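Local coordinates for protein ornithine carbamoyltransferase (PDB 3TPF) that catalyses the reversible transfer of the carbamoyl group from carbamoyl phosphate to L-ornithine, giving L-citrulline for arginine biosynthesis, at residues Ile257-Leu262 with Phe283-Asn288; Leu123-Gln128 with Arg287-Val292; Ala150-Ser155 with Asp216-Asp221; Pro115-Leu120 with Ala295-Leu300. All coordinates share one frame; numbering follows the deposited sequence.

Interaction 1: residues Ile257-Leu262 with Phe283-Asn288; sequences ILLHCL and FEEARN
Glu-285 of the long C-terminal helix 279-302 reaches Leu-259 and His-260 on strand 257-260, an outer strand of the parallel Rossmann-type sheet in the Asp/Orn domain, just where the chain enters the His-Cys-Leu-Pro loop of ornithine carbamoyltransferases. The polar part rests on one carboxylate. CG of Glu-285 stands anti to its backbone N (chi1 178°), and the extended chain beyond carries the acid straight to the strand. There OE1 takes the backbone N-H of His-260 at 3.0 Å, using its syn lone pair, with an N-H...O angle of 144°. OE2, the other carboxylate oxygen, has a weak hydrogen bond from Gln-128 NE2 on helix 126-138, which links the strand to the neighbouring domain. A second polar element braces the loop itself: Leu-262 N donates to His-260 ND1 at 2.9 Å, lying close to the imidazole plane, while NE2 of the same ring is bonded to Glu-269.

Apolar contacts lie beside the acid and farther along the helix. CD2 of Leu-259 lies against the carboxyl carbon CD of Glu-285, 3.6 Å away, and also meets the CB and CG of its stem. Nearer the loop, Leu-262 crosses Phe-283 at about a right angle. Val-87 of a neighbouring subunit packs on Leu-262 and Ala-286, so the contact adjoins the trimer interface. Cys-261 and Leu-262 are predicted to bind carbamoyl phosphate. Methyl CD1 of Leu-262 bridges two helix residues, touching Phe-283 CE1 at 4.0 Å and Ala-286 CB at 4.3 Å.

Interaction 2: residues Leu123-Gln128 with Arg287-Val292; sequences LYHPTQ and RNRLYV
Arg-289 makes a buried, largely polar contact between domains, reaching from helix 279-302 to His-125, Thr-127 and Gln-128 at the start of helix 126-138. This is the His-Pro-Thr-Gln motif of the carbamoyltransferases. His-125 occupies the N-cap position, and both the motif and Arg-289 are predicted to bind carbamoyl phosphate. CG of Arg-289 is anti to its backbone N, and bends at chi2 (115°) and chi3 (134°) bring the guanidinium up to the three side chains.

The flat groups are not stacked: the His-125 ring turns its edge to one face of the guanidinium, the planes 85° apart and CE1 3.9 Å from Arg-289 NH1. Gln-128 OE1 sits over the same face, 3.1 Å from Arg-289 NH2, at an angle too poor for a hydrogen bond. Thr-127 OG1 lies instead at the edge, near the guanidinium plane and 3.6 Å from Arg-289 NE. No hydrogen bond therefore joins the segments. Arg-289 NH1 has a weak one to Thr-50, also predicted to bind carbamoyl phosphate, and Gln-128 NE2 a weak one to Asp-132. One turn on along helix 279-302, Val-292 adds a van der Waals contact, its CG1 4.0 Å from Thr-127 O.

Interaction 3: residues Ala150-Ser155 with Asp216-Asp221; sequences AFIGDS and DVVITD
Phe-151 and Ile-219 pair side by side in neighbouring parallel strands, 148-152 and 217-220, at the middle of the five-stranded Rossmann-type sheet of the Asp/Orn domain. The strand directions differ by 21°. Backbone hydrogen bonds set the register. Ala-150 uses both its groups, its N donating to Val-217 O at 2.9 Å and its O accepting from Ile-219 N. The bond from Ile-152 N to Ile-219 O, 2.8 Å, is nearly straight, with 177° at the hydrogen.

Beyond these backbone bonds a side chain joins in: Thr-220 OG1, anti to its own backbone N (chi1 -165°), donates to Ile-152 O at 2.9 Å, tilted from the carbonyl plane.

Apolar contacts fall on both faces of the sheet. On the Phe-151 face, CG2 of Ile-219 touches CD1 of the ring at 3.7 Å, the two side chains lying roughly perpendicular beneath helix 157-169, whose Met-158 covers Phe-151 and Trp-162 covers Ile-219. On the other face Ile-152 CD1 meets Val-218 CG1 at 4.2 Å.

Both segments then run on past the C-terminal edge of the sheet, where Rossmann-like folds place their ligands. The chemistry implies that the backbone bonds and the Thr-220 hydroxyl bond tie the two segments together right up to Asp-221, which is predicted to bind L-ornithine and lies beside Cys-261.

Interaction 4: residues Pro115-Leu120 with Ala295-Leu300; sequences PVINAL and ALLCFL
Between Ile-117 and Leu-300 there is no flat group to offer a face or an edge; the one ring in the contact is the puckered pyrrolidine of Pro-115, whose CB comes up to CB of Leu-300 at 4.3 Å. The planar groups of the two segments work outside it. The amide of Asn-118 lies away from this contact, on the side of helix 102-111, where its side chain touches His-102 and Leu-105; ND2 bonds to Leu-6 O and Ser-121 OG, and OD1 takes a weak bond from Leu-120 N. The ring of Phe-299 packs on Glu-15 and Leu-19 of helix 13-28.

What remains is a strand laid against a helix. Strand 116-118, an outer member of the parallel four-stranded sheet in the carbamoyl-phosphate domain, runs roughly antiparallel to the last turns of helix 279-302; the axes of strand 116-118 and of helix residues 295-300 are inclined at 150° and approach to 10.7 Å. The C-terminal helix, which packs on the Asp/Orn sheet near its start, here lies on the sheet of the other domain. Ile-117 carries most of the contact. Its CG1 branch is anti to the carbonyl carbon (chi1 -65°) and extended beyond, which carries it to Leu-297 and Leu-300. CG1 meets Leu-300 CD1 at 3.5 Å, and the terminal CD1 touches Leu-297 CD2 at 3.6 Å, the latter pair of side chains crossing at about a right angle. The shorter branch turns to Leu-296: CG2 of Ile-117 lies 4.2 Å from Leu-296 CD2. Phe-94 of the adjacent strand packs on Leu-297, and Phe-5 on Leu-296.

Helix 279-302 strings together three of the four contacts: interaction 1 near its start, interaction 2 next and interaction 4 toward its end. Interactions 1 and 2 have centres 10 Å apart, as do 2 and 4, whereas 1 and 4 are 20 Å apart. Interaction 3 stays within the Asp/Orn sheet, whose strand 217-220 neighbours strand 257-260 of interaction 1. Along the chain, interaction 4 encloses interaction 2; interaction 2 spans interaction 3, which closes before interaction 1 opens, and 1 and 2 end on the same stretch, sharing Arg-287 and Asn-288. The last helix therefore returns from the second domain to the first, tying both sheets together. Predicted substrate-binding residues of interactions 1, 2 and 3 gather near this junction.

Interaction 1: residues Ile257-Leu262 with Phe283-Asn288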
loop_
_atom_site.group_PDB
_atom_site.type_symbol
_atom_site.label_atom_id
_atom_site.label_comp_id
_atom_site.label_asym_id
_atom_site.label_seq_id
_atom_site.Cartn_x
_atom_site.Cartn_y
_atom_site.Cartn_z
ATOM N N ILE B 257 8.360 34.517 11.365
ATOM C CA ILE B 257 8.538 33.206 10.730
ATOM C C ILE B 257 7.745 33.100 9.449
ATOM O O ILE B 257 6.691 33.749 9.301
ATOM C CB ILE B 257 8.150 32.021 11.621
ATOM C CG1 ILE B 257 6.697 32.102 12.058
ATOM C CG2 ILE B 257 9.006 31.968 12.847
ATOM C CD1 ILE B 257 6.242 30.823 12.754
ATOM N N LEU B 258 8.282 32.339 8.498
ATOM C CA LEU B 258 7.639 32.114 7.201
ATOM C C LEU B 258 7.105 30.667 7.172
ATOM O O LEU B 258 7.848 29.728 7.368
ATOM C CB LEU B 258 8.619 32.328 6.049
ATOM C CG LEU B 258 8.118 31.901 4.647
ATOM C CD1 LEU B 258 6.928 32.753 4.263
ATOM C CD2 LEU B 258 9.250 31.950 3.651
ATOM N N LEU B 259 5.831 30.506 6.934
ATOM C CA LEU B 259 5.219 29.195 6.837
ATOM C C LEU B 259 4.757 28.921 5.403
ATOM O O LEU B 259 4.338 29.836 4.709
ATOM C CB LEU B 259 4.002 29.067 7.741
ATOM C CG LEU B 259 4.216 29.058 9.241
ATOM C CD1 LEU B 259 2.893 28.870 9.922
ATOM C CD2 LEU B 259 5.234 27.916 9.596
ATOM N N HIS B 260 4.950 27.683 4.960
ATOM C CA HIS B 260 4.564 27.190 3.655
ATOM C C HIS B 260 4.177 25.733 3.806
ATOM O O HIS B 260 4.909 24.968 4.392
ATOM C CB HIS B 260 5.732 27.273 2.691
ATOM C CG HIS B 260 5.347 27.120 1.248
ATOM N ND1 HIS B 260 4.586 26.070 0.780
ATOM C CD2 HIS B 260 5.661 27.873 0.158
ATOM C CE1 HIS B 260 4.428 26.205 -0.529
ATOM N NE2 HIS B 260 5.079 27.284 -0.933
ATOM N N CYS B 261 3.032 25.335 3.272
ATOM C CA CYS B 261 2.514 23.945 3.488
ATOM C C CYS B 261 3.236 22.953 2.630
ATOM O O CYS B 261 3.292 21.783 2.961
ATOM C CB CYS B 261 1.018 23.776 3.250
ATOM S SG CYS B 261 0.495 24.317 1.598
ATOM N N LEU B 262 3.809 23.422 1.558
ATOM C CA LEU B 262 4.674 22.578 0.689
ATOM C C LEU B 262 3.812 21.791 -0.262
ATOM O O LEU B 262 2.636 21.619 -0.019
ATOM C CB LEU B 262 5.548 21.558 1.473
ATOM C CG LEU B 262 6.649 22.039 2.412
ATOM C CD1 LEU B 262 7.494 20.854 2.933
ATOM C CD2 LEU B 262 7.565 23.029 1.658
ATOM N N PHE B 283 10.202 23.140 7.864
ATOM C CA PHE B 283 10.208 21.693 7.901
ATOM C C PHE B 283 9.727 21.167 9.233
ATOM O O PHE B 283 9.344 20.025 9.294
ATOM C CB PHE B 283 11.593 21.064 7.502
ATOM C CG PHE B 283 11.925 21.241 6.056
ATOM C CD1 PHE B 283 11.168 20.645 5.085
ATOM C CD2 PHE B 283 12.933 22.089 5.666
ATOM C CE1 PHE B 283 11.405 20.857 3.729
ATOM C CE2 PHE B 283 13.213 22.284 4.318
ATOM C CZ PHE B 283 12.447 21.657 3.345
ATOM N N GLU B 284 9.820 21.948 10.304
ATOM C CA GLU B 284 9.180 21.536 11.531
ATOM C C GLU B 284 7.641 21.553 11.269
ATOM O O GLU B 284 6.884 20.659 11.672
ATOM C CB GLU B 284 9.572 22.434 12.697
ATOM C CG GLU B 284 10.594 21.831 13.670
ATOM C CD GLU B 284 10.139 20.469 14.283
ATOM O OE1 GLU B 284 11.005 19.549 14.480
ATOM O OE2 GLU B 284 8.909 20.297 14.594
ATOM N N GLU B 285 7.222 22.563 10.521
ATOM C CA GLU B 285 5.831 22.746 10.173
ATOM C C GLU B 285 5.390 21.422 9.553
ATOM O O GLU B 285 4.453 20.838 10.012
ATOM C CB GLU B 285 5.620 23.925 9.197
ATOM C CG GLU B 285 4.171 24.181 8.731
ATOM C CD GLU B 285 4.013 25.177 7.547
ATOM O OE1 GLU B 285 5.074 25.707 7.162
ATOM O OE2 GLU B 285 2.840 25.408 7.039
ATOM N N ALA B 286 6.084 20.993 8.493
ATOM C CA ALA B 286 5.850 19.721 7.774
ATOM C C ALA B 286 5.637 18.524 8.691
ATOM O O ALA B 286 4.671 17.793 8.670
ATOM C CB ALA B 286 7.099 19.463 6.960
ATOM N N ARG B 287 6.586 18.365 9.558
ATOM C CA ARG B 287 6.588 17.285 10.478
ATOM C C ARG B 287 5.508 17.428 11.511
ATOM O O ARG B 287 4.997 16.449 12.006
ATOM C CB ARG B 287 7.936 17.300 11.156
ATOM C CG ARG B 287 8.182 16.190 12.129
ATOM C CD ARG B 287 9.421 16.572 12.880
ATOM N NE ARG B 287 10.081 15.424 13.480
ATOM C CZ ARG B 287 10.718 15.477 14.647
ATOM N NH1 ARG B 287 10.745 16.625 15.356
ATOM N NH2 ARG B 287 11.305 14.381 15.125
ATOM N N ASN B 288 5.189 18.647 11.899
ATOM C CA ASN B 288 4.267 18.870 13.047
ATOM C C ASN B 288 2.774 18.485 12.717
ATOM O O ASN B 288 1.968 18.289 13.565
ATOM C CB ASN B 288 4.305 20.332 13.476
ATOM C CG ASN B 288 5.424 20.686 14.444
ATOM O OD1 ASN B 288 6.013 19.817 15.045
ATOM N ND2 ASN B 288 5.716 21.997 14.590
#

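Interaction 2: residues Leu123-Gln128 with Arg287-Val292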
loop_
_atom_site.group_PDB
_atom_site.type_symbol
_atom_site.label_atom_id
_atom_site.label_comp_id
_atom_site.label_asym_id
_atom_site.label_seq_id
_atom_site.Cartn_x
_atom_site.Cartn_y
_atom_site.Cartn_z
ATOM N N LEU B 123 -12.329 23.273 -0.937
ATOM C CA LEU B 123 -12.756 24.356 -0.022
ATOM C C LEU B 123 -11.842 24.523 1.225
ATOM O O LEU B 123 -11.669 25.632 1.702
ATOM C CB LEU B 123 -14.168 24.147 0.487
ATOM C CG LEU B 123 -15.238 24.176 -0.533
ATOM C CD1 LEU B 123 -16.507 23.989 0.246
ATOM C CD2 LEU B 123 -15.430 25.495 -1.263
ATOM N N TYR B 124 -11.355 23.425 1.795
ATOM C CA TYR B 124 -10.752 23.531 3.151
ATOM C C TYR B 124 -9.599 22.558 3.318
ATOM O O TYR B 124 -9.607 21.453 2.796
ATOM C CB TYR B 124 -11.740 23.243 4.252
ATOM C CG TYR B 124 -13.016 24.023 4.224
ATOM C CD1 TYR B 124 -14.218 23.398 3.992
ATOM C CD2 TYR B 124 -13.038 25.333 4.499
ATOM C CE1 TYR B 124 -15.398 24.087 3.958
ATOM C CE2 TYR B 124 -14.215 26.045 4.464
ATOM C CZ TYR B 124 -15.384 25.405 4.192
ATOM O OH TYR B 124 -16.566 26.103 4.137
ATOM N N HIS B 125 -8.592 23.000 4.018
ATOM C CA HIS B 125 -7.482 22.131 4.333
ATOM C C HIS B 125 -7.154 22.185 5.812
ATOM O O HIS B 125 -6.072 22.528 6.199
ATOM C CB HIS B 125 -6.283 22.461 3.446
ATOM C CG HIS B 125 -5.183 21.428 3.523
ATOM N ND1 HIS B 125 -5.359 20.196 4.123
ATOM C CD2 HIS B 125 -3.883 21.472 3.135
ATOM C CE1 HIS B 125 -4.220 19.531 4.111
ATOM N NE2 HIS B 125 -3.303 20.282 3.522
ATOM N N PRO B 126 -8.114 21.835 6.659
ATOM C CA PRO B 126 -7.988 22.058 8.115
ATOM C C PRO B 126 -6.898 21.357 8.841
ATOM O O PRO B 126 -6.399 21.930 9.808
ATOM C CB PRO B 126 -9.299 21.525 8.662
ATOM C CG PRO B 126 -9.699 20.493 7.661
ATOM C CD PRO B 126 -9.344 21.109 6.338
ATOM N N THR B 127 -6.554 20.141 8.505
ATOM C CA THR B 127 -5.444 19.473 9.271
ATOM C C THR B 127 -4.113 20.267 9.081
ATOM O O THR B 127 -3.315 20.445 10.010
ATOM C CB THR B 127 -5.199 18.020 8.906
ATOM O OG1 THR B 127 -4.960 17.941 7.486
ATOM C CG2 THR B 127 -6.353 17.149 9.284
ATOM N N GLN B 128 -3.975 20.895 7.925
ATOM C CA GLN B 128 -2.808 21.735 7.684
ATOM C C GLN B 128 -2.787 22.977 8.608
ATOM O O GLN B 128 -1.773 23.354 9.211
ATOM C CB GLN B 128 -2.751 22.138 6.201
ATOM C CG GLN B 128 -1.521 22.946 5.873
ATOM C CD GLN B 128 -0.167 22.184 6.022
ATOM O OE1 GLN B 128 -0.085 20.977 5.740
ATOM N NE2 GLN B 128 0.915 22.924 6.402
ATOM N N ARG B 287 6.586 18.365 9.558
ATOM C CA ARG B 287 6.588 17.285 10.478
ATOM C C ARG B 287 5.508 17.428 11.511
ATOM O O ARG B 287 4.997 16.449 12.006
ATOM C CB ARG B 287 7.936 17.300 11.156
ATOM C CG ARG B 287 8.182 16.190 12.129
ATOM C CD ARG B 287 9.421 16.572 12.880
ATOM N NE ARG B 287 10.081 15.424 13.480
ATOM C CZ ARG B 287 10.718 15.477 14.647
ATOM N NH1 ARG B 287 10.745 16.625 15.356
ATOM N NH2 ARG B 287 11.305 14.381 15.125
ATOM N N ASN B 288 5.189 18.647 11.899
ATOM C CA ASN B 288 4.267 18.870 13.047
ATOM C C ASN B 288 2.774 18.485 12.717
ATOM O O ASN B 288 1.968 18.289 13.565
ATOM C CB ASN B 288 4.305 20.332 13.476
ATOM C CG ASN B 288 5.424 20.686 14.444
ATOM O OD1 ASN B 288 6.013 19.817 15.045
ATOM N ND2 ASN B 288 5.716 21.997 14.590
ATOM N N ARG B 289 2.452 18.276 11.474
ATOM C CA ARG B 289 1.165 17.653 11.122
ATOM C C ARG B 289 0.877 16.289 11.784
ATOM O O ARG B 289 -0.258 15.900 11.983
ATOM C CB ARG B 289 1.098 17.401 9.615
ATOM C CG ARG B 289 -0.306 17.287 9.150
ATOM C CD ARG B 289 -0.680 18.441 8.191
ATOM N NE ARG B 289 -1.382 17.823 7.067
ATOM C CZ ARG B 289 -0.824 17.526 5.906
ATOM N NH1 ARG B 289 -1.527 16.830 5.016
ATOM N NH2 ARG B 289 0.428 17.940 5.614
ATOM N N LEU B 290 1.947 15.569 12.094
ATOM C CA LEU B 290 1.830 14.311 12.791
ATOM C C LEU B 290 1.095 14.484 14.099
ATOM O O LEU B 290 0.159 13.788 14.389
ATOM C CB LEU B 290 3.202 13.720 13.059
ATOM C CG LEU B 290 3.199 12.421 13.885
ATOM C CD1 LEU B 290 2.366 11.489 13.031
ATOM C CD2 LEU B 290 4.565 11.848 14.182
ATOM N N TYR B 291 1.538 15.420 14.899
ATOM C CA TYR B 291 1.130 15.488 16.336
ATOM C C TYR B 291 -0.301 15.938 16.400
ATOM O O TYR B 291 -1.053 15.611 17.285
ATOM C CB TYR B 291 2.055 16.409 17.117
ATOM C CG TYR B 291 3.485 16.007 16.927
ATOM C CD1 TYR B 291 3.976 14.869 17.514
ATOM C CD2 TYR B 291 4.337 16.729 16.085
ATOM C CE1 TYR B 291 5.280 14.478 17.317
ATOM C CE2 TYR B 291 5.656 16.330 15.893
ATOM C CZ TYR B 291 6.120 15.212 16.525
ATOM O OH TYR B 291 7.414 14.768 16.368
ATOM N N VAL B 292 -0.638 16.699 15.410
ATOM C CA VAL B 292 -1.929 17.380 15.319
ATOM C C VAL B 292 -2.979 16.379 14.834
ATOM O O VAL B 292 -4.048 16.244 15.400
ATOM C CB VAL B 292 -1.758 18.667 14.442
ATOM C CG1 VAL B 292 -2.971 18.948 13.655
ATOM C CG2 VAL B 292 -1.429 19.884 15.345
#

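Interaction 3: residues Ala150-Ser155 with Asp216-Asp221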
loop_
_atom_site.group_PDB
_atom_site.type_symbol
_atom_site.label_atom_id
_atom_site.label_comp_id
_atom_site.label_asym_id
_atom_site.label_seq_id
_atom_site.Cartn_x
_atom_site.Cartn_y
_atom_site.Cartn_z
ATOM N N ALA B 150 -0.202 37.125 8.531
ATOM C CA ALA B 150 -0.432 37.548 7.159
ATOM C C ALA B 150 -0.542 36.341 6.282
ATOM O O ALA B 150 0.343 35.490 6.278
ATOM C CB ALA B 150 0.728 38.390 6.664
ATOM N N PHE B 151 -1.573 36.280 5.471
ATOM C CA PHE B 151 -1.642 35.215 4.470
ATOM C C PHE B 151 -1.525 35.795 3.092
ATOM O O PHE B 151 -2.311 36.650 2.718
ATOM C CB PHE B 151 -2.942 34.443 4.546
ATOM C CG PHE B 151 -3.047 33.388 3.492
ATOM C CD1 PHE B 151 -2.696 32.078 3.768
ATOM C CD2 PHE B 151 -3.446 33.708 2.207
ATOM C CE1 PHE B 151 -2.777 31.108 2.813
ATOM C CE2 PHE B 151 -3.533 32.741 1.236
ATOM C CZ PHE B 151 -3.200 31.447 1.537
ATOM N N ILE B 152 -0.540 35.338 2.336
ATOM C CA ILE B 152 -0.341 35.862 0.970
ATOM C C ILE B 152 -0.451 34.781 -0.086
ATOM O O ILE B 152 0.299 33.811 -0.060
ATOM C CB ILE B 152 1.020 36.510 0.758
ATOM C CG1 ILE B 152 1.134 37.843 1.491
ATOM C CG2 ILE B 152 1.153 36.757 -0.728
ATOM C CD1 ILE B 152 1.290 37.682 2.994
ATOM N N GLY B 153 -1.397 34.958 -1.007
ATOM C CA GLY B 153 -1.627 33.936 -2.022
ATOM C C GLY B 153 -2.941 33.916 -2.751
ATOM O O GLY B 153 -3.575 34.915 -2.892
ATOM N N ASP B 154 -3.312 32.730 -3.212
ATOM C CA ASP B 154 -4.566 32.506 -3.926
ATOM C C ASP B 154 -5.758 32.537 -2.942
ATOM O O ASP B 154 -5.581 32.441 -1.728
ATOM C CB ASP B 154 -4.532 31.136 -4.640
ATOM C CG ASP B 154 -5.597 30.982 -5.736
ATOM O OD1 ASP B 154 -6.298 31.953 -6.099
ATOM O OD2 ASP B 154 -5.762 29.836 -6.209
ATOM N N SER B 155 -6.960 32.689 -3.489
ATOM C CA SER B 155 -8.205 32.428 -2.726
ATOM C C SER B 155 -8.530 30.918 -2.708
ATOM O O SER B 155 -9.662 30.484 -2.989
ATOM C CB SER B 155 -9.382 33.243 -3.254
ATOM O OG SER B 155 -10.061 32.509 -4.286
ATOM N N ASP B 216 3.836 38.860 12.709
ATOM C CA ASP B 216 4.881 37.903 13.189
ATOM C C ASP B 216 4.929 36.587 12.468
ATOM O O ASP B 216 5.774 35.777 12.712
ATOM C CB ASP B 216 4.664 37.523 14.632
ATOM C CG ASP B 216 4.615 38.700 15.539
ATOM O OD1 ASP B 216 5.397 39.656 15.362
ATOM O OD2 ASP B 216 3.794 38.635 16.464
ATOM N N VAL B 217 3.946 36.358 11.628
ATOM C CA VAL B 217 3.780 35.082 10.942
ATOM C C VAL B 217 3.341 35.367 9.508
ATOM O O VAL B 217 2.310 36.010 9.289
ATOM C CB VAL B 217 2.765 34.155 11.681
ATOM C CG1 VAL B 217 2.725 32.771 11.065
ATOM C CG2 VAL B 217 3.122 34.021 13.157
ATOM N N VAL B 218 4.175 34.942 8.545
ATOM C CA VAL B 218 3.848 35.106 7.131
ATOM C C VAL B 218 3.629 33.765 6.515
ATOM O O VAL B 218 4.433 32.848 6.645
ATOM C CB VAL B 218 4.949 35.809 6.325
ATOM C CG1 VAL B 218 4.569 35.937 4.855
ATOM C CG2 VAL B 218 5.313 37.169 6.904
ATOM N N ILE B 219 2.478 33.623 5.890
ATOM C CA ILE B 219 2.085 32.335 5.332
ATOM C C ILE B 219 1.858 32.470 3.867
ATOM O O ILE B 219 1.144 33.374 3.434
ATOM C CB ILE B 219 0.769 31.852 5.934
ATOM C CG1 ILE B 219 0.905 31.783 7.484
ATOM C CG2 ILE B 219 0.357 30.566 5.251
ATOM C CD1 ILE B 219 -0.281 31.165 8.175
ATOM N N THR B 220 2.423 31.557 3.100
ATOM C CA THR B 220 2.189 31.590 1.686
ATOM C C THR B 220 1.991 30.204 1.178
ATOM O O THR B 220 2.157 29.226 1.899
ATOM C CB THR B 220 3.323 32.275 0.941
ATOM O OG1 THR B 220 2.892 32.599 -0.378
ATOM C CG2 THR B 220 4.512 31.413 0.874
ATOM N N ASP B 221 1.605 30.114 -0.077
ATOM C CA ASP B 221 1.297 28.823 -0.699
ATOM C C ASP B 221 1.418 28.905 -2.208
ATOM O O ASP B 221 1.414 30.002 -2.802
ATOM C CB ASP B 221 -0.127 28.404 -0.328
ATOM C CG ASP B 221 -0.448 26.929 -0.670
ATOM O OD1 ASP B 221 0.472 26.114 -0.981
ATOM O OD2 ASP B 221 -1.650 26.589 -0.610
#

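Interaction 4: residues Pro115-Leu120 with Ala295-Leu300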
loop_
_atom_site.group_PDB
_atom_site.type_symbol
_atom_site.label_atom_id
_atom_site.label_comp_id
_atom_site.label_asym_id
_atom_site.label_seq_id
_atom_site.Cartn_x
_atom_site.Cartn_y
_atom_site.Cartn_z
ATOM N N PRO B 115 -16.237 8.420 11.890
ATOM C CA PRO B 115 -15.964 9.817 11.728
ATOM C C PRO B 115 -15.104 9.989 10.562
ATOM O O PRO B 115 -14.163 9.262 10.470
ATOM C CB PRO B 115 -15.162 10.146 12.940
ATOM C CG PRO B 115 -15.473 9.134 13.961
ATOM C CD PRO B 115 -15.794 7.913 13.205
ATOM N N VAL B 116 -15.430 10.929 9.666
ATOM C CA VAL B 116 -14.672 11.220 8.439
ATOM C C VAL B 116 -13.808 12.459 8.629
ATOM O O VAL B 116 -14.289 13.421 9.156
ATOM C CB VAL B 116 -15.635 11.576 7.308
ATOM C CG1 VAL B 116 -14.936 12.166 6.038
ATOM C CG2 VAL B 116 -16.598 10.434 7.119
ATOM N N ILE B 117 -12.537 12.433 8.163
ATOM C CA ILE B 117 -11.569 13.553 8.342
ATOM C C ILE B 117 -11.099 14.114 7.075
ATOM O O ILE B 117 -10.691 13.381 6.181
ATOM C CB ILE B 117 -10.331 13.068 9.007
ATOM C CG1 ILE B 117 -10.641 12.615 10.406
ATOM C CG2 ILE B 117 -9.323 14.193 9.041
ATOM C CD1 ILE B 117 -9.544 11.789 10.869
ATOM N N ASN B 118 -11.254 15.413 6.899
ATOM C CA ASN B 118 -10.995 16.047 5.588
ATOM C C ASN B 118 -9.486 16.256 5.484
ATOM O O ASN B 118 -8.946 17.235 5.972
ATOM C CB ASN B 118 -11.641 17.397 5.480
ATOM C CG ASN B 118 -11.254 18.175 4.155
ATOM O OD1 ASN B 118 -10.538 17.614 3.304
ATOM N ND2 ASN B 118 -11.795 19.428 3.961
ATOM N N ALA B 119 -8.792 15.345 4.837
ATOM C CA ALA B 119 -7.349 15.480 4.646
ATOM C C ALA B 119 -7.029 16.535 3.565
ATOM O O ALA B 119 -5.832 16.801 3.332
ATOM C CB ALA B 119 -6.759 14.144 4.234
ATOM N N LEU B 120 -8.045 17.004 2.811
ATOM C CA LEU B 120 -7.880 18.088 1.864
ATOM C C LEU B 120 -8.986 18.120 0.787
ATOM O O LEU B 120 -9.301 17.123 0.205
ATOM C CB LEU B 120 -6.551 18.081 1.147
ATOM C CG LEU B 120 -6.460 19.264 0.121
ATOM C CD1 LEU B 120 -5.066 19.925 0.253
ATOM C CD2 LEU B 120 -6.714 18.818 -1.258
ATOM N N ALA B 295 -3.760 14.184 17.851
ATOM C CA ALA B 295 -4.730 14.819 18.776
ATOM C C ALA B 295 -6.122 14.647 18.195
ATOM O O ALA B 295 -7.101 14.301 18.893
ATOM C CB ALA B 295 -4.433 16.307 18.992
ATOM N N LEU B 296 -6.220 14.953 16.923
ATOM C CA LEU B 296 -7.516 14.978 16.252
ATOM C C LEU B 296 -8.170 13.613 16.333
ATOM O O LEU B 296 -9.319 13.474 16.646
ATOM C CB LEU B 296 -7.292 15.349 14.751
ATOM C CG LEU B 296 -8.446 15.490 13.849
ATOM C CD1 LEU B 296 -9.486 16.434 14.410
ATOM C CD2 LEU B 296 -7.883 16.077 12.559
ATOM N N LEU B 297 -7.405 12.607 15.971
ATOM C CA LEU B 297 -7.900 11.248 16.052
ATOM C C LEU B 297 -8.265 10.896 17.534
ATOM O O LEU B 297 -9.359 10.316 17.731
ATOM C CB LEU B 297 -6.884 10.241 15.580
ATOM C CG LEU B 297 -6.438 10.174 14.145
ATOM C CD1 LEU B 297 -5.250 9.157 14.152
ATOM C CD2 LEU B 297 -7.557 9.831 13.163
ATOM N N CYS B 298 -7.492 11.287 18.541
ATOM C CA CYS B 298 -7.968 10.962 19.902
ATOM C C CYS B 298 -9.299 11.640 20.171
ATOM O O CYS B 298 -10.165 11.135 20.927
ATOM C CB CYS B 298 -6.947 11.297 21.024
ATOM S SG CYS B 298 -5.355 10.425 20.797
ATOM N N PHE B 299 -9.396 12.839 19.650
ATOM C CA PHE B 299 -10.503 13.697 19.969
ATOM C C PHE B 299 -11.761 13.124 19.367
ATOM O O PHE B 299 -12.763 13.007 20.063
ATOM C CB PHE B 299 -10.258 15.055 19.424
ATOM C CG PHE B 299 -11.457 15.938 19.420
ATOM C CD1 PHE B 299 -11.838 16.616 20.549
ATOM C CD2 PHE B 299 -12.195 16.142 18.252
ATOM C CE1 PHE B 299 -12.972 17.450 20.561
ATOM C CE2 PHE B 299 -13.318 17.014 18.251
ATOM C CZ PHE B 299 -13.706 17.661 19.409
ATOM N N LEU B 300 -11.717 12.775 18.071
ATOM C CA LEU B 300 -12.854 12.169 17.386
ATOM C C LEU B 300 -13.219 10.800 18.016
ATOM O O LEU B 300 -14.374 10.384 17.952
ATOM C CB LEU B 300 -12.615 11.955 15.893
ATOM C CG LEU B 300 -12.443 13.180 14.995
ATOM C CD1 LEU B 300 -11.830 12.766 13.668
ATOM C CD2 LEU B 300 -13.671 14.071 14.853
#